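Local coordinates for putative transcriptional regulator (PDB 1YYV), which is probably a DNA-binding transcription factor of the HxlR-like helix-turn-helix family, although its precise regulatory role is unknown, at residues E27-K30 and H31-R35. Sequence-based numbering, arbitrary orientation.
Sequences EVLK and HVTSR
Leu29 O is gripped by the hydroxyl and, weakly, the amide of Thr33 in the last turn of helix 25-33, within an HxlR-like helix-turn-helix protein. Thr33 OG1 donates to Leu29 O at 2.5 Å, from well above the carbonyl plane; the threonine torsion (chi1 56°) sets the hydroxyl between its own N and C, facing back along the helix. Val32 N adds a second weak bond to Leu29 O, while its stronger one, 3.1 Å, goes to Val28 O. Two residues earlier, His31 N meets Glu27 O at 2.9 Å in a nearly straight bond. Glu27 O also lies over the centre of the His31 imidazole, 3.3 Å above its plane, because His31 CG swings beside its own backbone N (chi1 -58°). The Glu27 side chain folds back so that OE2 comes within 3.4 Å of His31 NE2, the carboxylate turned 72° from the ring. On the other ring nitrogen, ND1 is hydrogen-bonded to Asp76 at the end of helix 66-76. Val28 and Val32 touch on the buried side, CG1 to CG1 4.3 Å, and both rest on Phe78; Thr33 packs on Thr33 of the second subunit. The helix closes where Ser34 N bonds Lys30 O at 2.9 Å. Ser34 then leaves helical geometry and serves as N-cap of helix 35-43, its OG accepting from Gly37 N.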
loop_
_atom_site.group_PDB
_atom_site.type_symbol
_atom_site.label_atom_id
_atom_site.label_comp_id
_atom_site.label_asym_id
_atom_site.label_seq_id
_atom_site.Cartn_x
_atom_site.Cartn_y
_atom_site.Cartn_z
ATOM N N GLU A 27 -1.264 6.997 7.877
ATOM C CA GLU A 27 -0.015 6.537 8.438
ATOM C C GLU A 27 0.091 5.017 8.486
ATOM O O GLU A 27 1.088 4.452 8.074
ATOM C CB GLU A 27 0.135 7.110 9.851
ATOM C CG GLU A 27 0.574 8.516 9.833
ATOM C CD GLU A 27 1.945 8.644 9.180
ATOM O OE1 GLU A 27 2.123 9.562 8.333
ATOM O OE2 GLU A 27 2.846 7.814 9.505
ATOM N N VAL A 28 -0.942 4.365 8.998
ATOM C CA VAL A 28 -1.049 2.904 8.913
ATOM C C VAL A 28 -0.903 2.426 7.478
ATOM O O VAL A 28 -0.185 1.495 7.216
ATOM C CB VAL A 28 -2.377 2.406 9.492
ATOM C CG1 VAL A 28 -2.498 0.849 9.375
ATOM C CG2 VAL A 28 -2.574 2.976 10.934
ATOM N N LEU A 29 -1.555 3.083 6.542
ATOM C CA LEU A 29 -1.427 2.706 5.129
ATOM C C LEU A 29 0.022 2.814 4.621
ATOM O O LEU A 29 0.500 1.913 3.991
ATOM C CB LEU A 29 -2.406 3.504 4.272
ATOM C CG LEU A 29 -2.144 3.441 2.779
ATOM C CD1 LEU A 29 -2.722 2.161 2.203
ATOM C CD2 LEU A 29 -2.667 4.698 2.071
ATOM N N LYS A 30 0.696 3.918 4.936
ATOM C CA LYS A 30 2.108 4.090 4.665
ATOM C C LYS A 30 2.979 2.955 5.287
ATOM O O LYS A 30 3.829 2.336 4.607
ATOM C CB LYS A 30 2.582 5.468 5.181
ATOM C CG LYS A 30 4.046 5.731 4.813
ATOM C CD LYS A 30 4.676 7.050 5.348
ATOM C CE LYS A 30 4.990 8.023 4.180
ATOM N NZ LYS A 30 6.211 8.976 4.312
ATOM N N HIS A 31 2.786 2.675 6.569
ATOM C CA HIS A 31 3.589 1.609 7.189
ATOM C C HIS A 31 3.439 0.262 6.503
ATOM O O HIS A 31 4.429 -0.446 6.339
ATOM C CB HIS A 31 3.315 1.481 8.693
ATOM C CG HIS A 31 3.570 2.757 9.445
ATOM N ND1 HIS A 31 2.996 3.039 10.675
ATOM C CD2 HIS A 31 4.333 3.832 9.128
ATOM C CE1 HIS A 31 3.419 4.222 11.087
ATOM N NE2 HIS A 31 4.207 4.732 10.158
ATOM N N VAL A 32 2.221 -0.096 6.093
ATOM C CA VAL A 32 1.990 -1.488 5.639
ATOM C C VAL A 32 2.260 -1.643 4.148
ATOM O O VAL A 32 2.294 -2.755 3.600
ATOM C CB VAL A 32 0.586 -2.085 6.105
ATOM C CG1 VAL A 32 0.354 -1.837 7.589
ATOM C CG2 VAL A 32 -0.606 -1.543 5.270
ATOM N N THR A 33 2.437 -0.519 3.468
ATOM C CA THR A 33 2.663 -0.606 2.041
ATOM C C THR A 33 3.962 0.048 1.565
ATOM O O THR A 33 4.206 0.100 0.347
ATOM C CB THR A 33 1.467 -0.071 1.246
ATOM O OG1 THR A 33 1.205 1.266 1.649
ATOM C CG2 THR A 33 0.215 -0.958 1.422
ATOM N N SER A 34 4.760 0.554 2.520
ATOM C CA SER A 34 6.113 0.962 2.251
ATOM C C SER A 34 6.805 -0.257 1.713
ATOM O O SER A 34 6.356 -1.370 1.898
ATOM C CB SER A 34 6.851 1.473 3.499
ATOM O OG SER A 34 7.139 0.393 4.379
ATOM N N ARG A 35 7.905 -0.038 1.032
ATOM C CA ARG A 35 8.583 -1.120 0.352
ATOM C C ARG A 35 9.167 -2.156 1.331
ATOM O O ARG A 35 9.220 -3.327 1.015
ATOM C CB ARG A 35 9.610 -0.488 -0.577
ATOM C CG ARG A 35 10.905 -1.175 -0.809
ATOM C CD ARG A 35 11.620 -0.244 -1.713
ATOM N NE ARG A 35 12.979 -0.653 -1.998
ATOM C CZ ARG A 35 13.788 0.029 -2.792
ATOM N NH1 ARG A 35 13.333 1.140 -3.375
ATOM N NH2 ARG A 35 15.036 -0.401 -3.002
#